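Local coordinates for uncharacterized protein (Actinomyces odontolyticus, PDB 4MJG) that is of unknown function but belongs to the DUF4853 family, is probably a bacterial lipoprotein and folds as an antiparallel beta sheet packed against helices, at residues V10-E14 / A135-T139; I18-I22 / G62-V66; P50-V54 / P146-L151. All blocks are in the same frame, centred on the assembly; numbering follows the deposited sequence.

Contact 1: residues V10-E14 / A135-T139; sequences VPFPE and ACLPT. With SO4 (sulfate ion), chain C.
A single aromatic side chain can join two irregular segments, and Phe12 does so here. Residues 10-14 enter extended (Val10 phi/psi -56/124, Pro11 -68/157) and then tighten into a 3-10 segment at 12-14, with Glu14 N bonded to Pro11 O at 3.1 Å. Residues 135-139 run extended (Leu137 phi/psi -120/142). The CA atoms of Phe12 and Leu137 lie 6.6 Å apart, those of Pro13 and Pro138 6.5 Å.

The aromatic contacts come first. With chi1 at 179° (t) and chi2 at 78°, the ring of Phe12 reaches across to the other backbone. Pro138 CD sits over one face, 4.2 Å from the ring centroid and 24° off the normal, a CH-pi contact, while Phe12 CZ lies 3.6 Å from Pro138 CB. Cys136 SG makes an oblique sulfur-aromatic contact, 5.1 Å from the centroid and 3.9 Å from Phe12 CE1.

Backbone packing adds to this: Phe12 CD1 is 3.3 Å from Cys136 O at the ring edge, and Phe12 CE1 is 3.4 Å from Leu137 C.

Polar partners lie outside the pair: Cys136 N donates to O1 of a sulfate, probably from the crystallisation liquor, at 2.7 Å, and Cys136 O accepts from Arg15. The whole is a CH-pi and sulfur-aromatic contact between two surface segments, at the Cys55-Cys136 disulfide that ties the chain after strand 127-133 to strand 44-55.

Contact 2: residues I18-I22 / G62-V66; sequences IEEYI and GYRVV. With SO4 (sulfate ion), chain C.
Helix-on-sheet packing is seen where helix 18-24 lies against the antiparallel sheet, on strand 62-73. The short axes of 18-22 and 62-66 run nearly parallel, 16° apart in direction and 9.2 Å at closest approach. Ile18 pairs with Tyr63 (CA-CA 6.3 Å) and Ile22 with Val65 (7.5 Å); one helical turn, closed by Ile22 N to Ile18 O at 2.9 Å, thus spans two strand residues.

Alternation along the strand sets the relief: Tyr63 and Val65 direct their CA-to-CB bonds toward the helix, Arg64 away. Ile18 (chi1 -178°, chi2 64°) is the bump that enters between them, its CG1 3.9 Å from Tyr63 CB and its CD1 4.0 Å from Val65 CB. Val65 (chi1 59°, p) in turn projects among Ile18, Tyr21 and Ile22, with CG2 4.3 Å from Ile22 CG1. The end of the Tyr63 side chain (chi1 -73°) leads away, with Ile18 CG2 still lying obliquely by the ring; its hydroxyl bonds to Pro142 O, and its ring meets Phe149 edge-to-face.

Arg64 extends from the other side of the strand to a sulfate, probably from the crystallisation liquor, with NH1 3.1 Å from its O2 and NH2 3.1 Å from its O4. On the buried side, Tyr21 (chi1 -164°, t) completes the fit, its ring presented obliquely to Val65, with CD1 just 3.5 Å from CG1 of that valine.

Contact 3: residues P50-V54 / P146-L151; sequences PYVQV and PGQFVL
Residues 51-54, part of strand 44-55 of the antiparallel sheet, are extended after Pro50, whereas 146-151, in the loop between strand 127-133 and helix 154-157, opens with helical phi/psi at 146-148 (Pro146 -65/-22) and then straightens, reaching -119/152 at Leu151. The two segments approach in opposite order: Gln53 CA is 5.2 Å from Pro146 CA, and Pro50 CA is 7.2 Å from Leu151 CA.

Between these ends Val52 (chi1 177°, t) points toward the loop and is held by three residues. Its CG1 lies 3.9 Å from Pro146 CB and 4.0 Å from Phe149 CD2, its CG2 4.0 Å from Leu151 CD2. Pro146 also closes on the backbone, CB to Val52 O at 3.2 Å, and its CD meets Val54 CG2 at 4.2 Å. Leu151 (chi1 -69°, chi2 158°) sets CD1 3.4 Å from Pro50 O. Phe149 continues inward to Ile18 and Ile22 of helix 18-24.

These two segments therefore meet through apolar packing and not through strand pairing.

How the contacts relate
Contacts 2 and 3 lie on neighbouring strands of the sheet, with contact 1, between two irregular segments, beside them. Contact 2 is nested within the loop closed by contact 1, and contact 3 crosses both along the sequence. Contacts 1 and 2 have centres 9 Å apart and share a sulfate; Leu137 N lies 2.8 Å from Tyr63 O, a probable hydrogen bond tying 135-139 to the strand. Contacts 2 and 3, 8 Å between centres, use antiparallel strands 62-73 and 44-55, with Arg64 N 2.9 Å from Gln53 O, again a probable hydrogen bond. Contacts 1 and 3 have centres 16 Å apart and do not touch, yet the long segment between strand 127-133 and helix 154-157 supplies one side of both.

Contact 1: residues V10-E14 / A135-T139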
ATOM      1  N   VAL A  10      12.695  14.349  -2.036  1.00 78.62           N
ATOM      2  CA  VAL A  10      14.050  13.860  -2.308  1.00 72.69           C
ATOM      3  C   VAL A  10      14.180  13.570  -3.806  1.00 73.56           C
ATOM      4  O   VAL A  10      13.387  12.805  -4.357  1.00 71.36           O
ATOM      5  CB  VAL A  10      14.365  12.573  -1.505  1.00 68.62           C
ATOM      6  CG1 VAL A  10      15.709  11.985  -1.923  1.00 69.82           C
ATOM      7  CG2 VAL A  10      14.351  12.850  -0.007  1.00 68.37           C
ATOM      8  N   PRO A  11      15.170  14.187  -4.474  1.00 75.46           N
ATOM      9  CA  PRO A  11      15.283  14.001  -5.921  1.00 75.93           C
ATOM     10  C   PRO A  11      15.678  12.576  -6.310  1.00 76.56           C
ATOM     11  O   PRO A  11      16.278  11.852  -5.511  1.00 73.50           O
ATOM     12  CB  PRO A  11      16.371  15.003  -6.322  1.00 79.56           C
ATOM     13  CG  PRO A  11      17.188  15.182  -5.095  1.00 83.17           C
ATOM     14  CD  PRO A  11      16.228  15.067  -3.947  1.00 80.89           C
ATOM     15  N   PHE A  12      15.345  12.207  -7.546  1.00 73.43           N
ATOM     16  CA  PHE A  12      15.458  10.835  -8.044  1.00 67.13           C
ATOM     17  C   PHE A  12      16.813  10.158  -7.795  1.00 66.86           C
ATOM     18  O   PHE A  12      16.854   9.049  -7.264  1.00 66.42           O
ATOM     19  CB  PHE A  12      15.111  10.803  -9.539  1.00 65.53           C
ATOM     20  CG  PHE A  12      15.206   9.440 -10.157  1.00 65.04           C
ATOM     21  CD1 PHE A  12      14.200   8.505  -9.960  1.00 67.31           C
ATOM     22  CD2 PHE A  12      16.291   9.096 -10.948  1.00 66.33           C
ATOM     23  CE1 PHE A  12      14.279   7.248 -10.533  1.00 71.54           C
ATOM     24  CE2 PHE A  12      16.375   7.840 -11.524  1.00 66.86           C
ATOM     25  CZ  PHE A  12      15.371   6.914 -11.314  1.00 68.82           C
ATOM     26  N   PRO A  13      17.923  10.817  -8.167  1.00 69.03           N
ATOM     27  CA  PRO A  13      19.227  10.155  -8.024  1.00 72.41           C
ATOM     28  C   PRO A  13      19.580   9.773  -6.586  1.00 74.14           C
ATOM     29  O   PRO A  13      20.257   8.772  -6.371  1.00 77.65           O
ATOM     30  CB  PRO A  13      20.227  11.208  -8.539  1.00 69.76           C
ATOM     31  CG  PRO A  13      19.415  12.193  -9.302  1.00 71.15           C
ATOM     32  CD  PRO A  13      18.071  12.203  -8.643  1.00 72.40           C
ATOM     33  N   GLU A  14      19.120  10.566  -5.621  1.00 75.94           N
ATOM     34  CA  GLU A  14      19.480  10.375  -4.216  1.00 76.00           C
ATOM     35  C   GLU A  14      18.568   9.391  -3.484  1.00 71.82           C
ATOM     36  O   GLU A  14      18.782   9.110  -2.307  1.00 70.96           O
ATOM     37  CB  GLU A  14      19.478  11.725  -3.495  1.00 82.71           C
ATOM     38  CG  GLU A  14      20.460  12.733  -4.078  1.00 91.55           C
ATOM     39  CD  GLU A  14      20.272  14.135  -3.527  1.00104.20           C
ATOM     40  OE1 GLU A  14      19.553  14.297  -2.519  1.00112.02           O
ATOM     41  OE2 GLU A  14      20.845  15.081  -4.107  1.00108.08           O
ATOM     42  N   ALA A 135       7.346   6.084  -5.162  1.00 55.07           N
ATOM     43  CA  ALA A 135       7.884   7.016  -6.142  1.00 49.78           C
ATOM     44  C   ALA A 135       8.750   6.229  -7.104  1.00 46.84           C
ATOM     45  O   ALA A 135       9.048   5.058  -6.854  1.00 50.33           O
ATOM     46  CB  ALA A 135       8.710   8.086  -5.449  1.00 50.92           C
ATOM     47  N   CYS A 136       9.151   6.860  -8.202  1.00 52.40           N
ATOM     48  CA  CYS A 136      10.043   6.218  -9.166  1.00 53.93           C
ATOM     49  C   CYS A 136      11.432   6.089  -8.545  1.00 54.42           C
ATOM     50  O   CYS A 136      11.948   7.047  -7.976  1.00 55.27           O
ATOM     51  CB  CYS A 136      10.110   7.022 -10.464  1.00 57.98           C
ATOM     52  SG  CYS A 136      10.774   6.109 -11.879  1.00 73.25           S
ATOM     53  N   LEU A 137      12.026   4.902  -8.645  1.00 55.18           N
ATOM     54  CA  LEU A 137      13.296   4.615  -7.983  1.00 55.14           C
ATOM     55  C   LEU A 137      14.384   4.233  -8.983  1.00 55.35           C
ATOM     56  O   LEU A 137      14.113   3.541  -9.960  1.00 52.81           O
ATOM     57  CB  LEU A 137      13.109   3.486  -6.968  1.00 56.76           C
ATOM     58  CG  LEU A 137      12.066   3.775  -5.887  1.00 60.16           C
ATOM     59  CD1 LEU A 137      11.697   2.512  -5.125  1.00 62.19           C
ATOM     60  CD2 LEU A 137      12.563   4.852  -4.937  1.00 66.09           C
ATOM     61  N   PRO A 138      15.630   4.674  -8.735  1.00 59.15           N
ATOM     62  CA  PRO A 138      16.733   4.326  -9.620  1.00 59.64           C
ATOM     63  C   PRO A 138      17.220   2.901  -9.398  1.00 59.32           C
ATOM     64  O   PRO A 138      16.832   2.259  -8.424  1.00 63.25           O
ATOM     65  CB  PRO A 138      17.816   5.321  -9.221  1.00 60.44           C
ATOM     66  CG  PRO A 138      17.577   5.547  -7.769  1.00 62.82           C
ATOM     67  CD  PRO A 138      16.087   5.481  -7.587  1.00 60.12           C
ATOM     68  N   THR A 139      18.058   2.417 -10.310  1.00 63.37           N
ATOM     69  CA  THR A 139      18.696   1.112 -10.169  1.00 66.96           C
ATOM     70  C   THR A 139      19.878   0.972 -11.125  1.00 73.96           C
ATOM     71  O   THR A 139      19.917   1.609 -12.175  1.00 75.93           O
ATOM     72  CB  THR A 139      17.709  -0.044 -10.438  1.00 65.09           C
ATOM     73  OG1 THR A 139      18.349  -1.295 -10.149  1.00 71.89           O
ATOM     74  CG2 THR A 139      17.221  -0.030 -11.889  1.00 60.46           C
TER
HETATM   75  S   SO4 C 301       7.309   9.844  -9.365  1.00 78.71           S
HETATM   76  O1  SO4 C 301       8.487   9.503  -8.533  1.00 67.28           O
HETATM   77  O2  SO4 C 301       6.051   9.469  -8.678  1.00 60.42           O
HETATM   78  O3  SO4 C 301       7.298  11.306  -9.600  1.00 94.46           O
HETATM   79  O4  SO4 C 301       7.412   9.136 -10.660  1.00 61.29           O

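Contact 2: residues I18-I22 / G62-V66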
ATOM      1  N   ILE A  18      15.438   0.533  -6.130  1.00 53.81           N
ATOM      2  CA  ILE A  18      14.216  -0.270  -6.127  1.00 55.64           C
ATOM      3  C   ILE A  18      14.342  -1.515  -5.243  1.00 57.49           C
ATOM      4  O   ILE A  18      13.420  -1.845  -4.497  1.00 64.68           O
ATOM      5  CB  ILE A  18      13.805  -0.670  -7.570  1.00 58.08           C
ATOM      6  CG1 ILE A  18      12.497  -1.472  -7.577  1.00 55.43           C
ATOM      7  CG2 ILE A  18      14.910  -1.453  -8.274  1.00 61.89           C
ATOM      8  CD1 ILE A  18      11.293  -0.697  -7.086  1.00 55.78           C
ATOM      9  N   GLU A  19      15.492  -2.181  -5.313  1.00 61.58           N
ATOM     10  CA  GLU A  19      15.724  -3.406  -4.551  1.00 64.70           C
ATOM     11  C   GLU A  19      15.823  -3.132  -3.052  1.00 64.56           C
ATOM     12  O   GLU A  19      15.330  -3.919  -2.242  1.00 64.75           O
ATOM     13  CB  GLU A  19      16.995  -4.097  -5.044  1.00 72.40           C
ATOM     14  CG  GLU A  19      16.904  -4.601  -6.480  1.00 79.55           C
ATOM     15  CD  GLU A  19      18.134  -4.254  -7.302  1.00 93.85           C
ATOM     16  OE1 GLU A  19      18.391  -3.043  -7.515  1.00 87.71           O
ATOM     17  OE2 GLU A  19      18.837  -5.195  -7.738  1.00 88.96           O
ATOM     18  N   GLU A  20      16.466  -2.021  -2.692  1.00 63.93           N
ATOM     19  CA  GLU A  20      16.572  -1.601  -1.295  1.00 67.84           C
ATOM     20  C   GLU A  20      15.200  -1.239  -0.749  1.00 64.93           C
ATOM     21  O   GLU A  20      14.892  -1.513   0.416  1.00 72.42           O
ATOM     22  CB  GLU A  20      17.515  -0.396  -1.177  1.00 71.70           C
ATOM     23  CG  GLU A  20      17.699   0.170   0.232  1.00 74.57           C
ATOM     24  CD  GLU A  20      18.589  -0.680   1.123  1.00 71.59           C
ATOM     25  OE1 GLU A  20      19.013  -1.776   0.705  1.00 65.07           O
ATOM     26  OE2 GLU A  20      18.863  -0.241   2.261  1.00 78.48           O
ATOM     27  N   TYR A  21      14.382  -0.622  -1.598  1.00 59.16           N
ATOM     28  CA  TYR A  21      13.044  -0.193  -1.210  1.00 64.50           C
ATOM     29  C   TYR A  21      12.136  -1.394  -0.976  1.00 61.24           C
ATOM     30  O   TYR A  21      11.417  -1.461   0.030  1.00 71.08           O
ATOM     31  CB  TYR A  21      12.451   0.695  -2.292  1.00 62.62           C
ATOM     32  CG  TYR A  21      11.245   1.493  -1.861  1.00 64.94           C
ATOM     33  CD1 TYR A  21       9.959   0.982  -1.991  1.00 64.26           C
ATOM     34  CD2 TYR A  21      11.391   2.778  -1.356  1.00 70.20           C
ATOM     35  CE1 TYR A  21       8.849   1.726  -1.614  1.00 71.02           C
ATOM     36  CE2 TYR A  21      10.290   3.532  -0.979  1.00 69.28           C
ATOM     37  CZ  TYR A  21       9.024   3.006  -1.106  1.00 68.64           C
ATOM     38  OH  TYR A  21       7.941   3.768  -0.735  1.00 74.38           O
ATOM     39  N   ILE A  22      12.178  -2.339  -1.908  1.00 55.33           N
ATOM     40  CA  ILE A  22      11.429  -3.586  -1.775  1.00 58.46           C
ATOM     41  C   ILE A  22      11.828  -4.320  -0.494  1.00 60.34           C
ATOM     42  O   ILE A  22      10.972  -4.801   0.260  1.00 61.29           O
ATOM     43  CB  ILE A  22      11.653  -4.491  -3.005  1.00 52.43           C
ATOM     44  CG1 ILE A  22      10.894  -3.918  -4.209  1.00 51.84           C
ATOM     45  CG2 ILE A  22      11.188  -5.911  -2.725  1.00 51.22           C
ATOM     46  CD1 ILE A  22      11.253  -4.546  -5.536  1.00 52.45           C
ATOM     47  N   GLY A  62      13.526   4.453 -14.322  1.00 57.38           N
ATOM     48  CA  GLY A  62      13.724   3.514 -13.235  1.00 55.43           C
ATOM     49  C   GLY A  62      12.549   2.581 -13.046  1.00 56.86           C
ATOM     50  O   GLY A  62      11.923   2.146 -14.015  1.00 64.12           O
ATOM     51  N   TYR A  63      12.265   2.260 -11.789  1.00 53.08           N
ATOM     52  CA  TYR A  63      11.224   1.312 -11.450  1.00 53.25           C
ATOM     53  C   TYR A  63      10.402   1.796 -10.265  1.00 56.27           C
ATOM     54  O   TYR A  63      10.909   2.470  -9.363  1.00 58.33           O
ATOM     55  CB  TYR A  63      11.829  -0.046 -11.119  1.00 54.29           C
ATOM     56  CG  TYR A  63      12.352  -0.799 -12.314  1.00 52.94           C
ATOM     57  CD1 TYR A  63      11.481  -1.345 -13.248  1.00 54.60           C
ATOM     58  CD2 TYR A  63      13.714  -0.985 -12.501  1.00 55.22           C
ATOM     59  CE1 TYR A  63      11.954  -2.052 -14.343  1.00 54.63           C
ATOM     60  CE2 TYR A  63      14.196  -1.691 -13.590  1.00 58.88           C
ATOM     61  CZ  TYR A  63      13.310  -2.222 -14.508  1.00 57.44           C
ATOM     62  OH  TYR A  63      13.775  -2.929 -15.590  1.00 64.43           O
ATOM     63  N   ARG A  64       9.130   1.419 -10.284  1.00 52.22           N
ATOM     64  CA  ARG A  64       8.161   1.800  -9.279  1.00 54.84           C
ATOM     65  C   ARG A  64       7.593   0.520  -8.689  1.00 51.87           C
ATOM     66  O   ARG A  64       7.452  -0.472  -9.396  1.00 48.13           O
ATOM     67  CB  ARG A  64       7.043   2.582  -9.959  1.00 59.39           C
ATOM     68  CG  ARG A  64       6.042   3.206  -9.019  1.00 59.65           C
ATOM     69  CD  ARG A  64       4.848   3.762  -9.781  1.00 62.06           C
ATOM     70  NE  ARG A  64       5.235   4.672 -10.859  1.00 62.79           N
ATOM     71  CZ  ARG A  64       5.687   5.913 -10.688  1.00 59.89           C
ATOM     72  NH1 ARG A  64       5.849   6.430  -9.470  1.00 59.03           N
ATOM     73  NH2 ARG A  64       6.002   6.643 -11.750  1.00 56.91           N
ATOM     74  N   VAL A  65       7.250   0.537  -7.409  1.00 51.89           N
ATOM     75  CA  VAL A  65       6.655  -0.644  -6.783  1.00 54.06           C
ATOM     76  C   VAL A  65       5.259  -0.354  -6.221  1.00 57.35           C
ATOM     77  O   VAL A  65       5.081   0.478  -5.320  1.00 50.21           O
ATOM     78  CB  VAL A  65       7.588  -1.288  -5.724  1.00 49.90           C
ATOM     79  CG1 VAL A  65       7.951  -0.317  -4.610  1.00 55.96           C
ATOM     80  CG2 VAL A  65       6.960  -2.548  -5.150  1.00 49.19           C
ATOM     81  N   VAL A  66       4.272  -1.040  -6.798  1.00 54.90           N
ATOM     82  CA  VAL A  66       2.919  -1.075  -6.269  1.00 49.29           C
ATOM     83  C   VAL A  66       2.879  -2.224  -5.271  1.00 49.30           C
ATOM     84  O   VAL A  66       3.225  -3.355  -5.615  1.00 57.03           O
ATOM     85  CB  VAL A  66       1.881  -1.331  -7.385  1.00 48.30           C
ATOM     86  CG1 VAL A  66       0.489  -1.517  -6.800  1.00 44.03           C
ATOM     87  CG2 VAL A  66       1.897  -0.199  -8.407  1.00 48.49           C
TER
HETATM   88  S   SO4 C 301       7.309   9.844  -9.365  1.00 78.71           S
HETATM   89  O1  SO4 C 301       8.487   9.503  -8.533  1.00 67.28           O
HETATM   90  O2  SO4 C 301       6.051   9.469  -8.678  1.00 60.42           O
HETATM   91  O3  SO4 C 301       7.298  11.306  -9.600  1.00 94.46           O
HETATM   92  O4  SO4 C 301       7.412   9.136 -10.660  1.00 61.29           O

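Contact 3: residues P50-V54 / P146-L151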
ATOM      1  N   PRO A  50       1.577  -7.541  -5.036  1.00 50.16           N
ATOM      2  CA  PRO A  50       2.448  -6.453  -5.443  1.00 47.63           C
ATOM      3  C   PRO A  50       3.117  -6.748  -6.771  1.00 52.15           C
ATOM      4  O   PRO A  50       3.258  -7.911  -7.161  1.00 52.60           O
ATOM      5  CB  PRO A  50       3.491  -6.418  -4.335  1.00 48.13           C
ATOM      6  CG  PRO A  50       3.615  -7.842  -3.926  1.00 46.98           C
ATOM      7  CD  PRO A  50       2.224  -8.404  -4.029  1.00 50.98           C
ATOM      8  N   TYR A  51       3.533  -5.691  -7.451  1.00 51.94           N
ATOM      9  CA  TYR A  51       4.209  -5.819  -8.725  1.00 51.32           C
ATOM     10  C   TYR A  51       5.047  -4.577  -8.979  1.00 48.09           C
ATOM     11  O   TYR A  51       4.850  -3.534  -8.349  1.00 51.00           O
ATOM     12  CB  TYR A  51       3.195  -6.036  -9.858  1.00 50.11           C
ATOM     13  CG  TYR A  51       2.178  -4.925 -10.008  1.00 56.17           C
ATOM     14  CD1 TYR A  51       1.012  -4.919  -9.251  1.00 53.95           C
ATOM     15  CD2 TYR A  51       2.377  -3.879 -10.912  1.00 58.28           C
ATOM     16  CE1 TYR A  51       0.075  -3.909  -9.387  1.00 51.75           C
ATOM     17  CE2 TYR A  51       1.447  -2.864 -11.053  1.00 53.70           C
ATOM     18  CZ  TYR A  51       0.298  -2.884 -10.286  1.00 57.25           C
ATOM     19  OH  TYR A  51      -0.635  -1.878 -10.422  1.00 65.99           O
ATOM     20  N   VAL A  52       5.993  -4.705  -9.897  1.00 49.08           N
ATOM     21  CA  VAL A  52       6.881  -3.610 -10.263  1.00 49.73           C
ATOM     22  C   VAL A  52       6.513  -3.159 -11.666  1.00 53.09           C
ATOM     23  O   VAL A  52       6.074  -3.970 -12.485  1.00 57.53           O
ATOM     24  CB  VAL A  52       8.348  -4.070 -10.216  1.00 47.54           C
ATOM     25  CG1 VAL A  52       9.291  -2.963 -10.663  1.00 56.42           C
ATOM     26  CG2 VAL A  52       8.705  -4.542  -8.815  1.00 47.62           C
ATOM     27  N   GLN A  53       6.673  -1.869 -11.944  1.00 54.17           N
ATOM     28  CA  GLN A  53       6.491  -1.366 -13.303  1.00 62.13           C
ATOM     29  C   GLN A  53       7.491  -0.264 -13.624  1.00 60.17           C
ATOM     30  O   GLN A  53       8.018   0.389 -12.729  1.00 63.34           O
ATOM     31  CB  GLN A  53       5.053  -0.890 -13.531  1.00 58.57           C
ATOM     32  CG  GLN A  53       4.614   0.264 -12.657  1.00 65.83           C
ATOM     33  CD  GLN A  53       3.206   0.736 -12.984  1.00 65.99           C
ATOM     34  OE1 GLN A  53       2.291  -0.071 -13.150  1.00 74.54           O
ATOM     35  NE2 GLN A  53       3.022   2.050 -13.056  1.00 61.99           N
ATOM     36  N   VAL A  54       7.737  -0.076 -14.915  1.00 64.09           N
ATOM     37  CA  VAL A  54       8.685   0.921 -15.402  1.00 59.05           C
ATOM     38  C   VAL A  54       8.146   2.312 -15.092  1.00 53.69           C
ATOM     39  O   VAL A  54       6.937   2.503 -14.977  1.00 53.39           O
ATOM     40  CB  VAL A  54       8.907   0.774 -16.927  1.00 62.11           C
ATOM     41  CG1 VAL A  54       9.913   1.798 -17.440  1.00 74.50           C
ATOM     42  CG2 VAL A  54       9.374  -0.638 -17.257  1.00 62.55           C
ATOM     43  N   PRO A 146      10.571  -5.165 -15.536  1.00 57.72           N
ATOM     44  CA  PRO A 146      10.097  -5.056 -14.157  1.00 58.12           C
ATOM     45  C   PRO A 146       9.951  -6.394 -13.416  1.00 62.63           C
ATOM     46  O   PRO A 146       9.967  -6.424 -12.182  1.00 68.86           O
ATOM     47  CB  PRO A 146       8.733  -4.371 -14.308  1.00 57.89           C
ATOM     48  CG  PRO A 146       8.294  -4.666 -15.701  1.00 52.68           C
ATOM     49  CD  PRO A 146       9.547  -4.751 -16.514  1.00 57.67           C
ATOM     50  N   GLY A 147       9.821  -7.489 -14.157  1.00 63.85           N
ATOM     51  CA  GLY A 147       9.657  -8.801 -13.547  1.00 65.17           C
ATOM     52  C   GLY A 147      10.930  -9.417 -12.991  1.00 67.33           C
ATOM     53  O   GLY A 147      10.878 -10.484 -12.377  1.00 73.86           O
ATOM     54  N   GLN A 148      12.075  -8.765 -13.208  1.00 65.91           N
ATOM     55  CA  GLN A 148      13.356  -9.284 -12.717  1.00 64.81           C
ATOM     56  C   GLN A 148      13.452  -9.271 -11.187  1.00 62.21           C
ATOM     57  O   GLN A 148      14.204 -10.051 -10.617  1.00 66.89           O
ATOM     58  CB  GLN A 148      14.540  -8.512 -13.331  1.00 61.69           C
ATOM     59  CG  GLN A 148      14.742  -7.100 -12.795  1.00 64.64           C
ATOM     60  CD  GLN A 148      15.809  -6.319 -13.554  1.00 67.21           C
ATOM     61  OE1 GLN A 148      17.002  -6.589 -13.416  1.00 72.25           O
ATOM     62  NE2 GLN A 148      15.385  -5.338 -14.347  1.00 64.85           N
ATOM     63  N   PHE A 149      12.686  -8.400 -10.532  1.00 60.36           N
ATOM     64  CA  PHE A 149      12.830  -8.171  -9.089  1.00 56.56           C
ATOM     65  C   PHE A 149      11.943  -9.072  -8.253  1.00 55.01           C
ATOM     66  O   PHE A 149      10.734  -9.098  -8.444  1.00 54.52           O
ATOM     67  CB  PHE A 149      12.484  -6.728  -8.752  1.00 57.35           C
ATOM     68  CG  PHE A 149      13.271  -5.723  -9.532  1.00 64.11           C
ATOM     69  CD1 PHE A 149      14.607  -5.494  -9.238  1.00 63.56           C
ATOM     70  CD2 PHE A 149      12.678  -5.007 -10.559  1.00 63.24           C
ATOM     71  CE1 PHE A 149      15.334  -4.567  -9.955  1.00 65.52           C
ATOM     72  CE2 PHE A 149      13.400  -4.078 -11.279  1.00 64.04           C
ATOM     73  CZ  PHE A 149      14.730  -3.857 -10.977  1.00 67.11           C
ATOM     74  N   VAL A 150      12.550  -9.800  -7.318  1.00 60.20           N
ATOM     75  CA  VAL A 150      11.793 -10.611  -6.369  1.00 62.63           C
ATOM     76  C   VAL A 150      11.015  -9.691  -5.446  1.00 59.22           C
ATOM     77  O   VAL A 150      11.498  -8.622  -5.085  1.00 56.75           O
ATOM     78  CB  VAL A 150      12.689 -11.538  -5.509  1.00 67.44           C
ATOM     79  CG1 VAL A 150      13.449 -12.510  -6.395  1.00 71.51           C
ATOM     80  CG2 VAL A 150      13.648 -10.740  -4.626  1.00 70.64           C
ATOM     81  N   LEU A 151       9.819 -10.125  -5.065  1.00 60.41           N
ATOM     82  CA  LEU A 151       8.953  -9.362  -4.173  1.00 56.15           C
ATOM     83  C   LEU A 151       8.692 -10.152  -2.900  1.00 54.40           C
ATOM     84  O   LEU A 151       8.727 -11.379  -2.912  1.00 58.51           O
ATOM     85  CB  LEU A 151       7.637  -9.056  -4.876  1.00 55.11           C
ATOM     86  CG  LEU A 151       7.760  -8.060  -6.030  1.00 52.14           C
ATOM     87  CD1 LEU A 151       6.604  -8.204  -7.003  1.00 52.77           C
ATOM     88  CD2 LEU A 151       7.852  -6.642  -5.494  1.00 56.91           C
TER